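Local coordinates for putative capsular polysaccharide biosynthesis protein (Streptococcus pneumoniae serotype 4, PDB 6EWJ) that probably acts as a pyridoxal phosphate-dependent sugar aminotransferase in pneumococcal teichoic acid biosynthesis, at residues D176-Q188 / T311-T323. Numbering follows the deposited sequence.
Unlike the reference sequence in segment 176-188: Thr184 (reference Ile).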
ATOM      1  N   ASP A 176     -15.283   1.496 -11.476  1.00 18.53           N
ATOM      2  CA  ASP A 176     -13.980   2.122 -11.508  1.00 18.65           C
ATOM      3  C   ASP A 176     -14.104   3.586 -11.854  1.00 18.21           C
ATOM      4  O   ASP A 176     -14.150   3.965 -13.028  1.00 18.34           O
ATOM      5  CB  ASP A 176     -13.017   1.410 -12.456  1.00 18.85           C
ATOM      6  CG  ASP A 176     -11.646   2.055 -12.481  1.00 18.96           C
ATOM      7  OD1 ASP A 176     -11.427   3.111 -11.840  1.00 18.60           O
ATOM      8  OD2 ASP A 176     -10.742   1.515 -13.174  1.00 19.69           O
ATOM      9  N   SER A 177     -14.206   4.410 -10.799  1.00 18.35           N
ATOM     10  CA  SER A 177     -14.297   5.884 -10.902  1.00 18.16           C
ATOM     11  C   SER A 177     -12.973   6.613 -10.649  1.00 17.37           C
ATOM     12  O   SER A 177     -12.931   7.726 -10.123  1.00 17.58           O
ATOM     13  CB  SER A 177     -15.370   6.403  -9.960  1.00 19.10           C
ATOM     14  OG  SER A 177     -16.644   6.126 -10.497  1.00 20.23           O
ATOM     15  N   ALA A 178     -11.880   6.012 -11.060  1.00 17.06           N
ATOM     16  CA  ALA A 178     -10.612   6.678 -10.933  1.00 17.11           C
ATOM     17  C   ALA A 178     -10.686   8.087 -11.581  1.00 17.43           C
ATOM     18  O   ALA A 178     -10.063   9.001 -11.100  1.00 17.14           O
ATOM     19  CB  ALA A 178      -9.483   5.819 -11.524  1.00 17.04           C
ATOM     20  N   HIS A 179     -11.373   8.198 -12.715  1.00 18.39           N
ATOM     21  CA  HIS A 179     -11.419   9.414 -13.470  1.00 19.12           C
ATOM     22  C   HIS A 179     -12.630  10.266 -13.149  1.00 19.70           C
ATOM     23  O   HIS A 179     -12.821  11.295 -13.784  1.00 20.75           O
ATOM     24  CB  HIS A 179     -11.464   9.096 -14.966  1.00 20.25           C
ATOM     25  CG  HIS A 179     -10.306   8.297 -15.474  1.00 19.81           C
ATOM     26  ND1 HIS A 179     -10.260   7.849 -16.768  1.00 20.65           N
ATOM     27  CD2 HIS A 179      -9.146   7.892 -14.899  1.00 20.59           C
ATOM     28  CE1 HIS A 179      -9.134   7.191 -16.978  1.00 20.65           C
ATOM     29  NE2 HIS A 179      -8.430   7.201 -15.856  1.00 19.75           N
ATOM     30  N   ALA A 180     -13.441   9.865 -12.167  1.00 19.26           N
ATOM     31  CA  ALA A 180     -14.830  10.349 -12.075  1.00 19.37           C
ATOM     32  C   ALA A 180     -15.259  10.926 -10.737  1.00 19.73           C
ATOM     33  O   ALA A 180     -16.460  11.123 -10.515  1.00 19.67           O
ATOM     34  CB  ALA A 180     -15.804   9.278 -12.542  1.00 19.31           C
ATOM     35  N   LEU A 181     -14.302  11.300  -9.875  1.00 20.14           N
ATOM     36  CA  LEU A 181     -14.726  12.017  -8.670  1.00 20.66           C
ATOM     37  C   LEU A 181     -15.398  13.344  -9.080  1.00 21.54           C
ATOM     38  O   LEU A 181     -14.773  14.171  -9.784  1.00 21.36           O
ATOM     39  CB  LEU A 181     -13.592  12.297  -7.743  1.00 20.61           C
ATOM     40  CG  LEU A 181     -14.019  13.007  -6.440  1.00 20.95           C
ATOM     41  CD1 LEU A 181     -14.845  12.097  -5.521  1.00 20.64           C
ATOM     42  CD2 LEU A 181     -12.761  13.522  -5.760  1.00 20.92           C
ATOM     43  N   GLY A 182     -16.667  13.517  -8.659  1.00 21.76           N
ATOM     44  CA  GLY A 182     -17.455  14.683  -9.021  1.00 22.12           C
ATOM     45  C   GLY A 182     -18.284  14.599 -10.292  1.00 22.93           C
ATOM     46  O   GLY A 182     -18.972  15.539 -10.617  1.00 23.16           O
ATOM     47  N   SER A 183     -18.221  13.498 -11.028  1.00 22.34           N
ATOM     48  CA  SER A 183     -19.076  13.285 -12.176  1.00 23.17           C
ATOM     49  C   SER A 183     -20.491  12.962 -11.682  1.00 23.42           C
ATOM     50  O   SER A 183     -20.661  12.503 -10.559  1.00 22.71           O
ATOM     51  CB  SER A 183     -18.558  12.126 -13.043  1.00 22.51           C
ATOM     52  OG  SER A 183     -17.245  12.407 -13.525  1.00 22.92           O
ATOM     53  N   THR A 184     -21.484  13.214 -12.524  1.00 23.76           N
ATOM     54  CA  THR A 184     -22.876  12.831 -12.241  1.00 24.50           C
ATOM     55  C   THR A 184     -23.551  12.089 -13.413  1.00 24.49           C
ATOM     56  O   THR A 184     -23.179  12.236 -14.561  1.00 24.46           O
ATOM     57  CB  THR A 184     -23.756  14.040 -11.912  1.00 25.86           C
ATOM     58  OG1 THR A 184     -23.799  14.852 -13.069  1.00 26.57           O
ATOM     59  CG2 THR A 184     -23.208  14.824 -10.716  1.00 25.71           C
ATOM     60  N   TYR A 185     -24.510  11.243 -13.044  1.00 25.25           N
ATOM     61  CA  TYR A 185     -25.348  10.445 -13.930  1.00 25.27           C
ATOM     62  C   TYR A 185     -26.766  10.639 -13.441  1.00 27.14           C
ATOM     63  O   TYR A 185     -27.106  10.243 -12.326  1.00 26.76           O
ATOM     64  CB  TYR A 185     -24.987   8.974 -13.807  1.00 24.71           C
ATOM     65  CG  TYR A 185     -25.877   8.029 -14.533  1.00 24.46           C
ATOM     66  CD1 TYR A 185     -25.761   7.891 -15.874  1.00 24.43           C
ATOM     67  CD2 TYR A 185     -26.773   7.214 -13.862  1.00 24.98           C
ATOM     68  CE1 TYR A 185     -26.607   7.050 -16.586  1.00 24.99           C
ATOM     69  CE2 TYR A 185     -27.620   6.352 -14.545  1.00 25.44           C
ATOM     70  CZ  TYR A 185     -27.532   6.287 -15.926  1.00 25.12           C
ATOM     71  OH  TYR A 185     -28.301   5.424 -16.643  1.00 25.45           O
ATOM     72  N   LYS A 186     -27.597  11.252 -14.287  1.00 29.21           N
ATOM     73  CA  LYS A 186     -28.974  11.591 -13.963  1.00 31.12           C
ATOM     74  C   LYS A 186     -29.013  12.399 -12.681  1.00 31.60           C
ATOM     75  O   LYS A 186     -29.845  12.164 -11.821  1.00 32.35           O
ATOM     76  CB  LYS A 186     -29.837  10.334 -13.904  1.00 32.67           C
ATOM     77  CG  LYS A 186     -29.924   9.673 -15.292  1.00 33.47           C
ATOM     78  CD  LYS A 186     -30.811   8.449 -15.331  1.00 35.26           C
ATOM     79  CE  LYS A 186     -30.953   7.965 -16.764  1.00 36.17           C
ATOM     80  NZ  LYS A 186     -32.353   7.706 -17.085  1.00 38.59           N
ATOM     81  N   GLY A 187     -28.069  13.340 -12.559  1.00 30.85           N
ATOM     82  CA  GLY A 187     -27.984  14.194 -11.391  1.00 31.56           C
ATOM     83  C   GLY A 187     -27.379  13.593 -10.132  1.00 31.08           C
ATOM     84  O   GLY A 187     -27.278  14.323  -9.124  1.00 31.86           O
ATOM     85  N   GLN A 188     -27.005  12.308 -10.145  1.00 29.56           N
ATOM     86  CA  GLN A 188     -26.490  11.669  -8.929  1.00 29.43           C
ATOM     87  C   GLN A 188     -24.971  11.532  -9.020  1.00 27.19           C
ATOM     88  O   GLN A 188     -24.462  11.171 -10.084  1.00 26.00           O
ATOM     89  CB  GLN A 188     -27.075  10.289  -8.725  1.00 31.09           C
ATOM     90  CG  GLN A 188     -28.570  10.084  -8.886  1.00 33.88           C
ATOM     91  CD  GLN A 188     -28.872   8.626  -9.242  1.00 36.02           C
ATOM     92  OE1 GLN A 188     -29.280   7.858  -8.388  1.00 38.55           O
ATOM     93  NE2 GLN A 188     -28.646   8.236 -10.525  1.00 36.75           N
ATOM     94  N   THR A 311     -23.768  15.105 -21.617  1.00 28.20           N
ATOM     95  CA  THR A 311     -24.803  14.385 -22.336  1.00 28.87           C
ATOM     96  C   THR A 311     -26.165  14.596 -21.628  1.00 29.90           C
ATOM     97  O   THR A 311     -26.253  15.201 -20.575  1.00 30.38           O
ATOM     98  CB  THR A 311     -24.498  12.877 -22.498  1.00 27.81           C
ATOM     99  OG1 THR A 311     -24.681  12.181 -21.249  1.00 26.88           O
ATOM    100  CG2 THR A 311     -23.066  12.658 -23.071  1.00 27.05           C
ATOM    101  N   GLU A 312     -27.186  14.022 -22.220  1.00 30.83           N
ATOM    102  CA  GLU A 312     -28.513  13.940 -21.640  1.00 32.28           C
ATOM    103  C   GLU A 312     -28.517  13.375 -20.226  1.00 31.48           C
ATOM    104  O   GLU A 312     -29.228  13.880 -19.340  1.00 30.88           O
ATOM    105  CB  GLU A 312     -29.334  13.064 -22.584  1.00 34.07           C
ATOM    106  CG  GLU A 312     -30.820  13.017 -22.348  1.00 36.31           C
ATOM    107  CD  GLU A 312     -31.546  12.497 -23.550  1.00 38.51           C
ATOM    108  OE1 GLU A 312     -31.870  11.291 -23.586  1.00 39.25           O
ATOM    109  OE2 GLU A 312     -31.795  13.307 -24.471  1.00 40.79           O
ATOM    110  N   THR A 313     -27.663  12.365 -20.000  1.00 29.88           N
ATOM    111  CA  THR A 313     -27.538  11.700 -18.684  1.00 29.04           C
ATOM    112  C   THR A 313     -26.306  12.052 -17.852  1.00 28.06           C
ATOM    113  O   THR A 313     -26.333  11.865 -16.633  1.00 28.45           O
ATOM    114  CB  THR A 313     -27.587  10.171 -18.814  1.00 28.49           C
ATOM    115  OG1 THR A 313     -26.504   9.714 -19.636  1.00 27.90           O
ATOM    116  CG2 THR A 313     -28.898   9.731 -19.400  1.00 29.88           C
ATOM    117  N   VAL A 314     -25.229  12.550 -18.464  1.00 27.31           N
ATOM    118  CA  VAL A 314     -23.963  12.699 -17.775  1.00 26.08           C
ATOM    119  C   VAL A 314     -23.494  14.143 -17.750  1.00 26.60           C
ATOM    120  O   VAL A 314     -23.520  14.829 -18.783  1.00 28.19           O
ATOM    121  CB  VAL A 314     -22.852  11.832 -18.443  1.00 24.67           C
ATOM    122  CG1 VAL A 314     -21.430  12.105 -17.852  1.00 23.54           C
ATOM    123  CG2 VAL A 314     -23.231  10.379 -18.326  1.00 24.46           C
ATOM    124  N   GLU A 315     -23.029  14.569 -16.586  1.00 26.18           N
ATOM    125  CA  GLU A 315     -22.118  15.702 -16.474  1.00 26.60           C
ATOM    126  C   GLU A 315     -20.776  15.143 -15.971  1.00 24.56           C
ATOM    127  O   GLU A 315     -20.615  14.791 -14.780  1.00 23.08           O
ATOM    128  CB  GLU A 315     -22.658  16.761 -15.505  1.00 28.50           C
ATOM    129  CG  GLU A 315     -21.721  17.944 -15.188  1.00 30.17           C
ATOM    130  CD  GLU A 315     -21.728  19.063 -16.196  1.00 31.58           C
ATOM    131  OE1 GLU A 315     -22.362  18.964 -17.250  1.00 34.64           O
ATOM    132  OE2 GLU A 315     -21.041  20.072 -15.954  1.00 33.57           O
ATOM    133  N   SER A 316     -19.807  15.096 -16.876  1.00 23.76           N
ATOM    134  CA  SER A 316     -18.480  14.559 -16.561  1.00 22.27           C
ATOM    135  C   SER A 316     -17.685  15.501 -15.697  1.00 22.02           C
ATOM    136  O   SER A 316     -17.837  16.701 -15.801  1.00 22.59           O
ATOM    137  CB  SER A 316     -17.702  14.275 -17.877  1.00 22.26           C
ATOM    138  OG  SER A 316     -16.350  13.879 -17.618  1.00 21.88           O
ATOM    139  N   SER A 317     -16.835  14.935 -14.826  1.00 21.06           N
ATOM    140  CA  SER A 317     -15.816  15.713 -14.076  1.00 20.97           C
ATOM    141  C   SER A 317     -14.706  16.266 -14.956  1.00 20.86           C
ATOM    142  O   SER A 317     -13.911  17.056 -14.494  1.00 20.55           O
ATOM    143  CB  SER A 317     -15.205  14.874 -12.931  1.00 20.26           C
ATOM    144  OG  SER A 317     -14.701  13.642 -13.447  1.00 19.81           O
ATOM    145  N   ARG A 318     -14.637  15.809 -16.217  1.00 21.23           N
ATOM    146  CA  ARG A 318     -13.749  16.346 -17.243  1.00 21.71           C
ATOM    147  C   ARG A 318     -12.295  16.113 -16.876  1.00 21.14           C
ATOM    148  O   ARG A 318     -11.500  17.068 -16.708  1.00 20.88           O
ATOM    149  CB  ARG A 318     -14.050  17.806 -17.532  1.00 23.32           C
ATOM    150  CG  ARG A 318     -15.457  17.998 -18.112  1.00 24.32           C
ATOM    151  CD  ARG A 318     -15.823  19.451 -18.248  1.00 25.72           C
ATOM    152  NE  ARG A 318     -17.155  19.635 -18.823  1.00 26.41           N
ATOM    153  CZ  ARG A 318     -18.318  19.609 -18.161  1.00 27.17           C
ATOM    154  NH1 ARG A 318     -18.350  19.354 -16.836  1.00 27.57           N
ATOM    155  NH2 ARG A 318     -19.448  19.816 -18.827  1.00 27.56           N
ATOM    156  N   HIS A 319     -11.994  14.837 -16.677  1.00 20.18           N
ATOM    157  CA  HIS A 319     -10.612  14.399 -16.300  1.00 19.83           C
ATOM    158  C   HIS A 319      -9.635  14.234 -17.479  1.00 19.61           C
ATOM    159  O   HIS A 319      -8.516  14.727 -17.426  1.00 20.01           O
ATOM    160  CB  HIS A 319     -10.680  13.083 -15.522  1.00 19.11           C
ATOM    161  CG  HIS A 319      -9.334  12.529 -15.237  1.00 18.57           C
ATOM    162  ND1 HIS A 319      -8.349  13.275 -14.630  1.00 18.81           N
ATOM    163  CD2 HIS A 319      -8.756  11.378 -15.622  1.00 18.35           C
ATOM    164  CE1 HIS A 319      -7.234  12.578 -14.616  1.00 18.28           C
ATOM    165  NE2 HIS A 319      -7.464  11.419 -15.195  1.00 18.15           N
ATOM    166  N   LEU A 320     -10.102  13.620 -18.560  1.00 19.04           N
ATOM    167  CA  LEU A 320      -9.316  13.522 -19.813  1.00 18.84           C
ATOM    168  C   LEU A 320     -10.056  14.077 -21.016  1.00 19.66           C
ATOM    169  O   LEU A 320     -11.281  13.835 -21.182  1.00 19.44           O
ATOM    170  CB  LEU A 320      -9.010  12.073 -20.110  1.00 18.29           C
ATOM    171  CG  LEU A 320      -8.142  11.343 -19.048  1.00 17.49           C
ATOM    172  CD1 LEU A 320      -8.125   9.874 -19.407  1.00 17.21           C
ATOM    173  CD2 LEU A 320      -6.741  11.914 -18.945  1.00 17.66           C
ATOM    174  N   TYR A 321      -9.320  14.780 -21.876  1.00 19.93           N
ATOM    175  CA  TYR A 321      -9.850  15.173 -23.143  1.00 20.46           C
ATOM    176  C   TYR A 321      -9.462  14.159 -24.223  1.00 20.22           C
ATOM    177  O   TYR A 321      -8.519  14.339 -25.008  1.00 20.16           O
ATOM    178  CB  TYR A 321      -9.437  16.590 -23.525  1.00 21.37           C
ATOM    179  CG  TYR A 321     -10.360  17.188 -24.550  1.00 22.10           C
ATOM    180  CD1 TYR A 321     -11.628  17.620 -24.181  1.00 22.42           C
ATOM    181  CD2 TYR A 321      -9.989  17.287 -25.886  1.00 22.86           C
ATOM    182  CE1 TYR A 321     -12.491  18.155 -25.126  1.00 23.04           C
ATOM    183  CE2 TYR A 321     -10.837  17.860 -26.855  1.00 23.34           C
ATOM    184  CZ  TYR A 321     -12.085  18.260 -26.463  1.00 23.62           C
ATOM    185  OH  TYR A 321     -12.901  18.803 -27.385  1.00 24.27           O
ATOM    186  N   ILE A 322     -10.253  13.106 -24.245  1.00 20.00           N
ATOM    187  CA  ILE A 322     -10.127  12.030 -25.213  1.00 20.28           C
ATOM    188  C   ILE A 322     -10.701  12.458 -26.570  1.00 21.08           C
ATOM    189  O   ILE A 322     -11.849  12.968 -26.644  1.00 21.17           O
ATOM    190  CB  ILE A 322     -10.791  10.743 -24.661  1.00 20.01           C
ATOM    191  CG1 ILE A 322      -9.975  10.303 -23.405  1.00 19.93           C
ATOM    192  CG2 ILE A 322     -10.901   9.689 -25.778  1.00 20.12           C
ATOM    193  CD1 ILE A 322     -10.219   8.927 -22.826  1.00 19.79           C
ATOM    194  N   THR A 323      -9.898  12.265 -27.626  1.00 21.21           N
ATOM    195  CA  THR A 323     -10.316  12.562 -28.988  1.00 22.01           C
ATOM    196  C   THR A 323     -10.023  11.387 -29.848  1.00 22.19           C
ATOM    197  O   THR A 323      -9.128  10.580 -29.542  1.00 21.76           O
ATOM    198  CB  THR A 323      -9.683  13.826 -29.627  1.00 22.84           C
ATOM    199  OG1 THR A 323      -8.354  13.551 -30.134  1.00 22.87           O
ATOM    200  CG2 THR A 323      -9.651  15.033 -28.642  1.00 22.91           C
TER
HETATM  201  O   HOH W   1     -25.889  13.870 -14.635  1.00 17.38           O
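In the pyridoxal phosphate site, His179, a residue that binds pyridoxal phosphate, although this chain carries no cofactor, packs against His319 and Leu320, an example of a cofactor-site residue packed against a distant part of the chain. CD2 of His319 sits 3.3 Å above one face of the His179 ring, offset toward its rim, with the two ring planes inclined at 45°. Leu320 CD1 approaches CE1 of the His179 ring at 3.8 Å. With CG anti to the backbone N (chi1 174°), the His319 ring comes up against His179, and its ND1 is hydrogen-bonded to Asn206 OD1, the residue after the predicted cofactor lysine, Lys205. Further along, the buried hydroxyl of Ser183 is the polar hub: it accepts from Ser317 N at 2.9 Å and from Ser317 OG at 2.8 Å, while bonding to the carbonyl of Gly139. Beyond it the backbones pair as antiparallel strands. Thr184 N donates to Glu315 O, Glu315 N returns a bond to Thr184 O, and Lys186 N meets Thr313 O at 2.7 Å in the carbonyl plane. A water bridges Thr184 OG1, Gly187 N and Thr313 O. Beside it, the type I' turn from Tyr185 to Gln188 makes 184-185 and 188-189 a tight beta hairpin, to which 314-315 adds a third strand, in this member of the DegT/DnrJ/EryC1 family.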